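Local atomic coordinates of flavin-nucleotide-binding protein (Mycobacterium smegmatis, PDB entry 4YBN), a protein that binds flavin-adenine dinucleotide and heme on a split beta-barrel of the pyridoxamine 5'-phosphate oxidase type, probably serving as an oxidoreductase. Residues R24-T36 against R212-T221. Sequence-based numbering, arbitrary orientation.
Sequences RLDDLLDTIPLAT and RGMTGELRNT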
ATOM      1  N   ARG A  24       1.129   5.226  18.190  1.00 29.20           N
ATOM      2  CA  ARG A  24       0.555   4.291  17.196  1.00 30.83           C
ATOM      3  C   ARG A  24       0.950   4.679  15.796  1.00 26.69           C
ATOM      4  O   ARG A  24       1.189   3.828  14.963  1.00 23.72           O
ATOM      5  CB  ARG A  24      -0.973   4.266  17.294  1.00 34.87           C
ATOM      6  CG  ARG A  24      -1.474   3.680  18.630  1.00 42.39           C
ATOM      7  CD  ARG A  24      -2.952   3.257  18.549  1.00 46.42           C
ATOM      8  NE  ARG A  24      -3.396   2.609  19.783  1.00 51.03           N
ATOM      9  CZ  ARG A  24      -3.439   1.288  20.009  1.00 58.17           C
ATOM     10  NH1 ARG A  24      -3.087   0.419  19.062  1.00 58.87           N
ATOM     11  NH2 ARG A  24      -3.855   0.830  21.200  1.00 55.82           N
ATOM     12  N   LEU A  25       0.990   5.976  15.543  1.00 25.14           N
ATOM     13  CA  LEU A  25       1.534   6.462  14.297  1.00 24.02           C
ATOM     14  C   LEU A  25       2.946   6.007  14.001  1.00 22.86           C
ATOM     15  O   LEU A  25       3.210   5.457  12.924  1.00 22.96           O
ATOM     16  CB  LEU A  25       1.412   7.953  14.193  1.00 25.28           C
ATOM     17  CG  LEU A  25       2.051   8.510  12.919  1.00 24.84           C
ATOM     18  CD1 LEU A  25       1.186   8.216  11.704  1.00 26.31           C
ATOM     19  CD2 LEU A  25       2.328   9.979  13.064  1.00 26.92           C
ATOM     20  N   ASP A  26       3.850   6.163  14.956  1.00 24.72           N
ATOM     21  CA  ASP A  26       5.203   5.700  14.780  1.00 24.89           C
ATOM     22  C   ASP A  26       5.303   4.220  14.564  1.00 26.52           C
ATOM     23  O   ASP A  26       6.128   3.740  13.768  1.00 24.50           O
ATOM     24  CB  ASP A  26       6.091   6.114  16.012  1.00 28.96           C
ATOM     25  CG  ASP A  26       6.310   7.595  16.073  1.00 30.07           C
ATOM     26  OD1 ASP A  26       5.996   8.263  15.093  1.00 29.87           O
ATOM     27  OD2 ASP A  26       6.811   8.115  17.106  1.00 39.49           O
ATOM     28  N   ASP A  27       4.503   3.465  15.272  1.00 25.45           N
ATOM     29  CA  ASP A  27       4.489   2.052  15.097  1.00 26.77           C
ATOM     30  C   ASP A  27       4.113   1.663  13.649  1.00 25.57           C
ATOM     31  O   ASP A  27       4.784   0.852  13.016  1.00 23.07           O
ATOM     32  CB  ASP A  27       3.509   1.396  16.079  1.00 27.35           C
ATOM     33  CG  ASP A  27       3.587  -0.110  16.011  1.00 34.33           C
ATOM     34  OD1 ASP A  27       4.644  -0.654  16.400  1.00 36.54           O
ATOM     35  OD2 ASP A  27       2.611  -0.759  15.539  1.00 33.45           O
ATOM     36  N   LEU A  28       3.115   2.324  13.098  1.00 23.65           N
ATOM     37  CA  LEU A  28       2.788   2.069  11.701  1.00 22.91           C
ATOM     38  C   LEU A  28       3.881   2.479  10.799  1.00 20.52           C
ATOM     39  O   LEU A  28       4.337   1.687   9.970  1.00 20.90           O
ATOM     40  CB  LEU A  28       1.532   2.810  11.329  1.00 22.39           C
ATOM     41  CG  LEU A  28       1.092   2.665   9.868  1.00 22.52           C
ATOM     42  CD1 LEU A  28       0.841   1.236   9.533  1.00 24.94           C
ATOM     43  CD2 LEU A  28      -0.101   3.508   9.607  1.00 23.95           C
ATOM     44  N   LEU A  29       4.426   3.685  11.003  1.00 20.32           N
ATOM     45  CA  LEU A  29       5.500   4.172  10.140  1.00 18.46           C
ATOM     46  C   LEU A  29       6.796   3.386  10.275  1.00 23.33           C
ATOM     47  O   LEU A  29       7.623   3.322   9.371  1.00 22.55           O
ATOM     48  CB  LEU A  29       5.766   5.647  10.431  1.00 21.12           C
ATOM     49  CG  LEU A  29       4.647   6.634  10.184  1.00 20.80           C
ATOM     50  CD1 LEU A  29       5.021   8.031  10.517  1.00 22.97           C
ATOM     51  CD2 LEU A  29       4.125   6.547   8.747  1.00 21.51           C
ATOM     52  N   ASP A  30       6.988   2.731  11.413  1.00 21.55           N
ATOM     53  CA  ASP A  30       8.117   1.893  11.574  1.00 24.87           C
ATOM     54  C   ASP A  30       7.871   0.465  11.161  1.00 25.51           C
ATOM     55  O   ASP A  30       8.721  -0.379  11.404  1.00 30.43           O
ATOM     56  CB  ASP A  30       8.480   1.853  13.054  1.00 25.88           C
ATOM     57  CG  ASP A  30       9.026   3.202  13.532  1.00 30.93           C
ATOM     58  OD1 ASP A  30       9.425   4.008  12.651  1.00 30.81           O
ATOM     59  OD2 ASP A  30       9.020   3.431  14.759  1.00 28.23           O
ATOM     60  N   THR A  31       6.714   0.171  10.598  1.00 24.96           N
ATOM     61  CA  THR A  31       6.391  -1.147  10.148  1.00 26.70           C
ATOM     62  C   THR A  31       6.412  -1.213   8.614  1.00 26.58           C
ATOM     63  O   THR A  31       7.009  -2.115   8.061  1.00 26.51           O
ATOM     64  CB  THR A  31       4.992  -1.546  10.665  1.00 30.31           C
ATOM     65  OG1 THR A  31       4.989  -1.503  12.076  1.00 31.47           O
ATOM     66  CG2 THR A  31       4.633  -2.988  10.221  1.00 33.98           C
ATOM     67  N   ILE A  32       5.726  -0.304   7.950  1.00 23.93           N
ATOM     68  CA  ILE A  32       5.529  -0.367   6.493  1.00 23.77           C
ATOM     69  C   ILE A  32       6.560   0.492   5.847  1.00 23.63           C
ATOM     70  O   ILE A  32       6.633   1.641   6.207  1.00 25.20           O
ATOM     71  CB  ILE A  32       4.117   0.196   6.136  1.00 23.10           C
ATOM     72  CG1 ILE A  32       3.022  -0.593   6.891  1.00 26.46           C
ATOM     73  CG2 ILE A  32       3.861   0.132   4.632  1.00 24.23           C
ATOM     74  CD1 ILE A  32       2.952  -2.045   6.476  1.00 28.99           C
ATOM     75  N   PRO A  33       7.338  -0.014   4.879  1.00 24.21           N
ATOM     76  CA  PRO A  33       8.354   0.793   4.220  1.00 25.87           C
ATOM     77  C   PRO A  33       7.910   1.555   2.962  1.00 25.15           C
ATOM     78  O   PRO A  33       8.685   2.316   2.415  1.00 24.16           O
ATOM     79  CB  PRO A  33       9.393  -0.242   3.848  1.00 26.62           C
ATOM     80  CG  PRO A  33       8.610  -1.416   3.535  1.00 27.74           C
ATOM     81  CD  PRO A  33       7.429  -1.424   4.452  1.00 27.45           C
ATOM     82  N   LEU A  34       6.668   1.358   2.526  0.65 23.20           N
ATOM     83  CA  LEU A  34       6.162   1.978   1.318  0.65 24.31           C
ATOM     84  C   LEU A  34       5.207   3.086   1.677  0.65 21.55           C
ATOM     85  O   LEU A  34       4.324   2.925   2.532  0.65 19.87           O
ATOM     86  CB  LEU A  34       5.481   0.927   0.457  0.65 28.04           C
ATOM     87  CG  LEU A  34       4.441   1.323  -0.575  0.65 30.83           C
ATOM     88  CD1 LEU A  34       5.078   2.103  -1.704  0.65 29.47           C
ATOM     89  CD2 LEU A  34       3.742   0.057  -1.073  0.65 33.95           C
ATOM     90  N   ALA A  35       5.378   4.228   1.024  1.00 18.87           N
ATOM     91  CA  ALA A  35       4.415   5.304   1.119  1.00 17.85           C
ATOM     92  C   ALA A  35       3.868   5.576  -0.298  1.00 19.08           C
ATOM     93  O   ALA A  35       4.553   5.325  -1.311  1.00 19.37           O
ATOM     94  CB  ALA A  35       5.110   6.565   1.646  1.00 18.68           C
ATOM     95  N   THR A  36       2.665   6.120  -0.378  1.00 15.37           N
ATOM     96  CA  THR A  36       2.197   6.589  -1.622  1.00 16.83           C
ATOM     97  C   THR A  36       2.115   8.086  -1.447  1.00 18.32           C
ATOM     98  O   THR A  36       1.487   8.539  -0.526  1.00 20.35           O
ATOM     99  CB  THR A  36       0.838   5.981  -1.990  1.00 18.36           C
ATOM    100  OG1 THR A  36       1.017   4.571  -2.113  1.00 21.71           O
ATOM    101  CG2 THR A  36       0.400   6.506  -3.266  1.00 21.37           C
ATOM    102  N   ARG A 212      20.489 -11.249   8.293  1.00 27.63           N
ATOM    103  CA  ARG A 212      20.013 -12.343   9.146  1.00 31.36           C
ATOM    104  C   ARG A 212      18.838 -11.910   9.992  1.00 33.45           C
ATOM    105  O   ARG A 212      17.907 -12.683  10.203  1.00 35.14           O
ATOM    106  CB  ARG A 212      21.132 -12.869  10.064  1.00 35.61           C
ATOM    107  CG  ARG A 212      22.358 -13.288   9.296  1.00 37.66           C
ATOM    108  CD  ARG A 212      23.280 -14.217  10.063  1.00 41.81           C
ATOM    109  NE  ARG A 212      23.767 -13.599  11.290  1.00 43.81           N
ATOM    110  CZ  ARG A 212      25.028 -13.245  11.495  1.00 50.43           C
ATOM    111  NH1 ARG A 212      25.946 -13.433  10.548  1.00 52.50           N
ATOM    112  NH2 ARG A 212      25.374 -12.681  12.645  1.00 52.12           N
ATOM    113  N   GLY A 213      18.843 -10.645  10.392  1.00 35.12           N
ATOM    114  CA  GLY A 213      17.694  -9.966  11.029  1.00 36.31           C
ATOM    115  C   GLY A 213      16.410  -9.793  10.246  1.00 33.94           C
ATOM    116  O   GLY A 213      15.310  -9.622  10.835  1.00 29.73           O
ATOM    117  N   MET A 214      16.501  -9.826   8.926  1.00 26.45           N
ATOM    118  CA  MET A 214      15.331  -9.618   8.065  1.00 27.87           C
ATOM    119  C   MET A 214      14.527 -10.917   7.993  1.00 29.17           C
ATOM    120  O   MET A 214      14.524 -11.626   7.014  1.00 26.62           O
ATOM    121  CB  MET A 214      15.784  -9.132   6.668  1.00 27.99           C
ATOM    122  CG  MET A 214      16.370  -7.724   6.769  1.00 28.81           C
ATOM    123  SD  MET A 214      17.143  -7.326   5.203  1.00 31.33           S
ATOM    124  CE  MET A 214      15.697  -6.802   4.292  1.00 28.21           C
ATOM    125  N   THR A 215      13.902 -11.239   9.117  1.00 31.19           N
ATOM    126  CA  THR A 215      13.093 -12.410   9.225  1.00 35.68           C
ATOM    127  C   THR A 215      11.816 -12.053  10.041  1.00 32.31           C
ATOM    128  O   THR A 215      11.807 -11.106  10.828  1.00 34.10           O
ATOM    129  CB  THR A 215      13.921 -13.527   9.902  1.00 42.11           C
ATOM    130  OG1 THR A 215      13.343 -14.792   9.579  1.00 47.66           O
ATOM    131  CG2 THR A 215      14.001 -13.302  11.426  1.00 36.39           C
ATOM    132  N   GLY A 216      10.776 -12.832   9.866  1.00 32.27           N
ATOM    133  CA  GLY A 216       9.470 -12.557  10.490  1.00 35.92           C
ATOM    134  C   GLY A 216       8.667 -11.601   9.637  1.00 34.58           C
ATOM    135  O   GLY A 216       8.878 -11.453   8.414  1.00 25.37           O
ATOM    136  N   GLU A 217       7.810 -10.870  10.316  1.00 36.68           N
ATOM    137  CA  GLU A 217       6.953  -9.938   9.662  1.00 39.18           C
ATOM    138  C   GLU A 217       7.669  -8.649   9.370  1.00 41.44           C
ATOM    139  O   GLU A 217       8.426  -8.093  10.151  1.00 43.28           O
ATOM    140  CB  GLU A 217       5.703  -9.662  10.476  1.00 44.33           C
ATOM    141  CG  GLU A 217       4.792 -10.863  10.580  1.00 44.96           C
ATOM    142  CD  GLU A 217       3.541 -10.577  11.399  1.00 50.96           C
ATOM    143  OE1 GLU A 217       3.228  -9.403  11.694  1.00 45.98           O
ATOM    144  OE2 GLU A 217       2.859 -11.544  11.742  1.00 52.36           O
ATOM    145  N   LEU A 218       7.404  -8.195   8.184  1.00 40.21           N
ATOM    146  CA  LEU A 218       8.005  -7.020   7.619  1.00 43.29           C
ATOM    147  C   LEU A 218       7.928  -5.890   8.602  1.00 48.36           C
ATOM    148  O   LEU A 218       6.836  -5.640   9.093  1.00 44.81           O
ATOM    149  CB  LEU A 218       7.185  -6.637   6.398  1.00 41.10           C
ATOM    150  CG  LEU A 218       7.241  -5.197   5.960  1.00 44.85           C
ATOM    151  CD1 LEU A 218       8.604  -4.983   5.312  1.00 44.25           C
ATOM    152  CD2 LEU A 218       6.035  -4.843   5.091  1.00 40.63           C
ATOM    153  N   ARG A 219       9.072  -5.225   8.887  1.00 45.01           N
ATOM    154  CA  ARG A 219       9.083  -3.948   9.661  1.00 46.61           C
ATOM    155  C   ARG A 219       9.960  -2.853   8.982  1.00 36.90           C
ATOM    156  O   ARG A 219      10.643  -3.116   7.989  1.00 43.54           O
ATOM    157  CB  ARG A 219       9.399  -4.167  11.173  1.00 45.60           C
ATOM    158  CG  ARG A 219       8.148  -4.620  11.940  1.00 53.33           C
ATOM    159  CD  ARG A 219       8.173  -4.306  13.413  1.00 52.82           C
ATOM    160  NE  ARG A 219       8.072  -2.890  13.820  1.00 56.01           N
ATOM    161  CZ  ARG A 219       8.759  -2.369  14.841  1.00 56.60           C
ATOM    162  NH1 ARG A 219       9.647  -3.120  15.489  1.00 54.86           N
ATOM    163  NH2 ARG A 219       8.606  -1.088  15.200  1.00 63.68           N
ATOM    164  N   ASN A 220       9.861  -1.624   9.480  1.00 41.18           N
ATOM    165  CA  ASN A 220      10.640  -0.466   8.970  1.00 42.90           C
ATOM    166  C   ASN A 220      11.564   0.168  10.088  1.00 50.47           C
ATOM    167  O   ASN A 220      11.711   1.408  10.173  1.00 46.93           O
ATOM    168  CB  ASN A 220       9.678   0.576   8.331  1.00 35.73           C
ATOM    169  CG  ASN A 220      10.368   1.492   7.324  1.00 34.80           C
ATOM    170  OD1 ASN A 220      11.487   1.213   6.905  1.00 36.83           O
ATOM    171  ND2 ASN A 220       9.668   2.595   6.905  1.00 25.90           N
ATOM    172  N   THR A 221      12.122  -0.706  10.944  1.00 57.83           N
ATOM    173  CA  THR A 221      13.202  -0.392  11.888  1.00 67.81           C
ATOM    174  C   THR A 221      13.713  -1.667  12.564  1.00 70.58           C
ATOM    175  O   THR A 221      12.943  -2.608  12.799  1.00 71.59           O
ATOM    176  CB  THR A 221      12.781   0.581  12.995  1.00 77.98           C
ATOM    177  OG1 THR A 221      13.963   1.184  13.530  1.00 92.41           O
ATOM    178  CG2 THR A 221      12.001  -0.121  14.150  1.00 78.31           C
TER
HETATM  179  O   HOH W   1      10.553   3.942   9.698  1.00 24.88           O
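With its CG swung opposite the backbone N (chi1 -157°), Asn220 sends its amide into the turn that follows helix 22-29, and Leu218, whose CG is likewise anti to its N, lays its methyls against Pro33. The case illustrates how a chain end without regular structure can be held by carbonyls at and just past the end of a helix. ND2 of Asn220 donates to Leu29 O at 3.3 Å, almost in line with the C=O bond (170°) although the acceptor is tilted from the amide plane; a second bond, to Phe52 O, satisfies the same nitrogen and further fixes the amide. The backbone N of Asn220 bonds to Asp30 O at 2.6 Å, approaching from above the carbonyl plane. A water lies within bonding distance of Leu29 O and Asn220 O and links the two carbonyls. Pro33 CD meets Leu218 CD2 at 3.7 Å, while Thr31 turns its CG2 to Leu218 O and its OG1 back to Asp27 O. Arg219 brings NH2 to 3.6 Å from Asp30 CB; Asp27 offers it only a distant charge, and the carboxylate of Asp30 is paired with Arg54 instead. The arrangement thus joins the C-terminal tail to the helix-to-strand turn leading into strand 34-41 of the split beta-barrel, whose Leu34 touches FAD.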